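Local structure of SA0254 protein (Staphylococcus aureus subsp. aureus, 2OOI) at residues B[102-107]-B[130-135]. The protein is of unknown function but carries a UTRA domain, which in HutC-type GntR regulators binds small effector molecules, and so is probably part of a ligand-sensing regulator. Numbering follows the deposited sequence.
Sequences SDIFFN and YHQTFY
Y130 pairs with F106, and its ring also meets I104, in an antiparallel strand pair at the border of the UTRA-domain sheet: 99-110 is one of the two outermost strands of the chain's six-stranded sheet, which the second subunit extends with an antiparallel strand beside 102-107, and the axes of the two segments run at 170° to each other. With CG anti to the backbone N (chi1 176°), the Y130 ring receives I104 CG2 off-centre in a CH-pi contact, 4.2 Å from its centroid, while I104 CD1 meets Y130 OH at 3.6 Å. The F106 ring leads away, to meet the rings of F106 and F156 of the second subunit, and its CB touches Y130 CD1. H131 forms a hydrogen-bonded pair with F105, H131 N giving to F105 O and F105 N to H131 O; its imidazole is held outside the pair, ND1 by D146 and NE2 by E40. Q132 shares the sheet face of Y130 and lies alongside I104, pointing the same way, so that CD rests 3.7 Å from I104 CG1. The Q132 side chain, extended beyond CG, brings OE1 to accept a bond from S102 OG, 3.0 Å away and slightly tilted from the carbonyl plane. T133 and D103 make the next hydrogen-bonded pair, with both N-O distances 3.0 Å; T133 OG1 bonds E40. The F134 ring approaches S102 CB through CD1. At Y135 the contact returns to D103, whose OD1 bonds Y157 of the second subunit; D103 OD2 lies 3.1 Å from Y135 OH, the carboxylate and ring planes 78° apart.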
ATOM      1  N   SER B 102      11.623   8.894  -2.583  1.00 56.01           N
ATOM      2  CA  SER B 102      11.658   7.902  -1.520  1.00 55.36           C
ATOM      3  C   SER B 102      11.298   6.494  -1.978  1.00 54.92           C
ATOM      4  O   SER B 102      10.661   6.314  -3.026  1.00 55.18           O
ATOM      5  CB  SER B 102      10.734   8.328  -0.382  1.00 55.70           C
ATOM      6  OG  SER B 102       9.400   8.404  -0.814  1.00 55.28           O
ATOM      7  N   ASP B 103      11.754   5.514  -1.194  1.00 53.95           N
ATOM      8  CA  ASP B 103      11.453   4.104  -1.383  1.00 53.55           C
ATOM      9  C   ASP B 103      10.520   3.665  -0.288  1.00 53.36           C
ATOM     10  O   ASP B 103      10.825   3.830   0.892  1.00 54.28           O
ATOM     11  CB  ASP B 103      12.724   3.253  -1.289  1.00 52.80           C
ATOM     12  CG  ASP B 103      13.638   3.469  -2.445  1.00 53.15           C
ATOM     13  OD1 ASP B 103      13.133   3.518  -3.591  1.00 51.76           O
ATOM     14  OD2 ASP B 103      14.861   3.638  -2.207  1.00 55.18           O
ATOM     15  N   ILE B 104       9.410   3.059  -0.659  1.00 53.11           N
ATOM     16  CA  ILE B 104       8.407   2.642   0.303  1.00 52.89           C
ATOM     17  C   ILE B 104       8.261   1.129   0.270  1.00 53.00           C
ATOM     18  O   ILE B 104       8.169   0.528  -0.795  1.00 52.79           O
ATOM     19  CB  ILE B 104       7.083   3.264  -0.038  1.00 52.48           C
ATOM     20  CG1 ILE B 104       7.116   4.763   0.251  1.00 52.40           C
ATOM     21  CG2 ILE B 104       5.976   2.583   0.734  1.00 53.64           C
ATOM     22  CD1 ILE B 104       6.052   5.556  -0.502  1.00 52.07           C
ATOM     23  N   PHE B 105       8.230   0.515   1.441  1.00 53.29           N
ATOM     24  CA  PHE B 105       8.030  -0.918   1.548  1.00 53.84           C
ATOM     25  C   PHE B 105       6.886  -1.148   2.512  1.00 54.36           C
ATOM     26  O   PHE B 105       6.867  -0.540   3.572  1.00 55.15           O
ATOM     27  CB  PHE B 105       9.300  -1.602   2.064  1.00 54.39           C
ATOM     28  CG  PHE B 105      10.513  -1.344   1.210  1.00 55.07           C
ATOM     29  CD1 PHE B 105      10.877  -2.234   0.201  1.00 56.84           C
ATOM     30  CD2 PHE B 105      11.266  -0.197   1.377  1.00 54.49           C
ATOM     31  CE1 PHE B 105      12.000  -1.985  -0.616  1.00 55.52           C
ATOM     32  CE2 PHE B 105      12.375   0.040   0.578  1.00 55.67           C
ATOM     33  CZ  PHE B 105      12.740  -0.858  -0.424  1.00 54.97           C
ATOM     34  N   PHE B 106       5.907  -1.992   2.172  1.00 54.32           N
ATOM     35  CA  PHE B 106       4.926  -2.339   3.197  1.00 53.29           C
ATOM     36  C   PHE B 106       4.431  -3.771   3.188  1.00 53.06           C
ATOM     37  O   PHE B 106       4.336  -4.413   2.147  1.00 53.46           O
ATOM     38  CB  PHE B 106       3.793  -1.328   3.222  1.00 53.16           C
ATOM     39  CG  PHE B 106       2.933  -1.312   1.980  1.00 53.63           C
ATOM     40  CD1 PHE B 106       1.855  -2.202   1.845  1.00 52.67           C
ATOM     41  CD2 PHE B 106       3.124  -0.337   0.998  1.00 53.41           C
ATOM     42  CE1 PHE B 106       1.031  -2.165   0.731  1.00 52.14           C
ATOM     43  CE2 PHE B 106       2.317  -0.298  -0.133  1.00 52.88           C
ATOM     44  CZ  PHE B 106       1.249  -1.211  -0.260  1.00 52.96           C
ATOM     45  N   ASN B 107       4.152  -4.292   4.375  1.00 52.21           N
ATOM     46  CA  ASN B 107       3.488  -5.580   4.477  1.00 51.39           C
ATOM     47  C   ASN B 107       2.540  -5.616   5.653  1.00 51.01           C
ATOM     48  O   ASN B 107       2.532  -4.712   6.468  1.00 52.10           O
ATOM     49  CB  ASN B 107       4.505  -6.693   4.562  1.00 50.71           C
ATOM     50  CG  ASN B 107       5.398  -6.555   5.750  1.00 51.88           C
ATOM     51  OD1 ASN B 107       4.934  -6.494   6.920  1.00 53.75           O
ATOM     52  ND2 ASN B 107       6.685  -6.494   5.482  1.00 49.14           N
ATOM     53  N   TYR B 130       5.044  -0.321   7.611  1.00 50.23           N
ATOM     54  CA  TYR B 130       5.353   0.502   6.457  1.00 50.93           C
ATOM     55  C   TYR B 130       6.729   1.114   6.702  1.00 51.48           C
ATOM     56  O   TYR B 130       7.022   1.545   7.809  1.00 51.59           O
ATOM     57  CB  TYR B 130       4.264   1.553   6.405  1.00 51.22           C
ATOM     58  CG  TYR B 130       4.315   2.649   5.377  1.00 51.50           C
ATOM     59  CD1 TYR B 130       3.443   2.648   4.282  1.00 50.18           C
ATOM     60  CD2 TYR B 130       5.152   3.757   5.555  1.00 53.18           C
ATOM     61  CE1 TYR B 130       3.433   3.698   3.366  1.00 50.44           C
ATOM     62  CE2 TYR B 130       5.144   4.823   4.648  1.00 51.59           C
ATOM     63  CZ  TYR B 130       4.286   4.782   3.563  1.00 53.14           C
ATOM     64  OH  TYR B 130       4.288   5.847   2.676  1.00 55.34           O
ATOM     65  N   HIS B 131       7.602   1.075   5.703  1.00 52.22           N
ATOM     66  CA  HIS B 131       8.960   1.615   5.842  1.00 52.18           C
ATOM     67  C   HIS B 131       9.192   2.597   4.736  1.00 52.26           C
ATOM     68  O   HIS B 131       8.849   2.325   3.606  1.00 51.95           O
ATOM     69  CB  HIS B 131      10.057   0.541   5.779  1.00 52.43           C
ATOM     70  CG  HIS B 131      11.428   1.096   6.024  1.00 53.34           C
ATOM     71  ND1 HIS B 131      12.019   1.095   7.271  1.00 55.60           N
ATOM     72  CD2 HIS B 131      12.285   1.756   5.205  1.00 53.40           C
ATOM     73  CE1 HIS B 131      13.198   1.687   7.199  1.00 54.28           C
ATOM     74  NE2 HIS B 131      13.377   2.106   5.959  1.00 53.58           N
ATOM     75  N   GLN B 132       9.786   3.736   5.053  1.00 52.65           N
ATOM     76  CA  GLN B 132      10.066   4.704   4.014  1.00 53.13           C
ATOM     77  C   GLN B 132      11.488   5.247   4.153  1.00 53.30           C
ATOM     78  O   GLN B 132      11.894   5.610   5.244  1.00 53.94           O
ATOM     79  CB  GLN B 132       9.026   5.822   4.055  1.00 52.85           C
ATOM     80  CG  GLN B 132       9.050   6.721   2.816  1.00 53.14           C
ATOM     81  CD  GLN B 132       7.789   7.566   2.615  1.00 53.39           C
ATOM     82  OE1 GLN B 132       7.731   8.377   1.686  1.00 53.84           O
ATOM     83  NE2 GLN B 132       6.782   7.376   3.471  1.00 53.36           N
ATOM     84  N   THR B 133      12.245   5.289   3.057  1.00 53.21           N
ATOM     85  CA  THR B 133      13.566   5.907   3.083  1.00 52.97           C
ATOM     86  C   THR B 133      13.541   7.112   2.174  1.00 53.18           C
ATOM     87  O   THR B 133      13.197   6.983   1.010  1.00 52.68           O
ATOM     88  CB  THR B 133      14.629   4.972   2.601  1.00 52.92           C
ATOM     89  OG1 THR B 133      14.682   3.851   3.476  1.00 51.84           O
ATOM     90  CG2 THR B 133      16.016   5.681   2.573  1.00 52.86           C
ATOM     91  N   PHE B 134      13.892   8.278   2.718  1.00 53.11           N
ATOM     92  CA  PHE B 134      13.835   9.525   1.972  1.00 53.43           C
ATOM     93  C   PHE B 134      15.235   9.954   1.527  1.00 53.60           C
ATOM     94  O   PHE B 134      16.206   9.860   2.290  1.00 53.94           O
ATOM     95  CB  PHE B 134      13.248  10.644   2.838  1.00 53.63           C
ATOM     96  CG  PHE B 134      11.795  10.455   3.220  1.00 53.80           C
ATOM     97  CD1 PHE B 134      10.785  11.105   2.511  1.00 53.19           C
ATOM     98  CD2 PHE B 134      11.441   9.663   4.330  1.00 54.06           C
ATOM     99  CE1 PHE B 134       9.422  10.952   2.884  1.00 53.63           C
ATOM    100  CE2 PHE B 134      10.094   9.503   4.712  1.00 52.85           C
ATOM    101  CZ  PHE B 134       9.082  10.149   3.988  1.00 53.01           C
ATOM    102  N   TYR B 135      15.333  10.458   0.308  1.00 53.45           N
ATOM    103  CA  TYR B 135      16.589  10.947  -0.201  1.00 53.64           C
ATOM    104  C   TYR B 135      16.446  12.397  -0.573  1.00 54.09           C
ATOM    105  O   TYR B 135      15.385  12.839  -1.011  1.00 53.75           O
ATOM    106  CB  TYR B 135      17.025  10.177  -1.439  1.00 53.69           C
ATOM    107  CG  TYR B 135      17.142   8.689  -1.248  1.00 53.66           C
ATOM    108  CD1 TYR B 135      18.383   8.053  -1.261  1.00 53.61           C
ATOM    109  CD2 TYR B 135      16.014   7.912  -1.072  1.00 53.67           C
ATOM    110  CE1 TYR B 135      18.481   6.685  -1.095  1.00 52.75           C
ATOM    111  CE2 TYR B 135      16.106   6.557  -0.906  1.00 53.65           C
ATOM    112  CZ  TYR B 135      17.338   5.953  -0.921  1.00 53.73           C
ATOM    113  OH  TYR B 135      17.385   4.600  -0.751  1.00 55.40           O
TER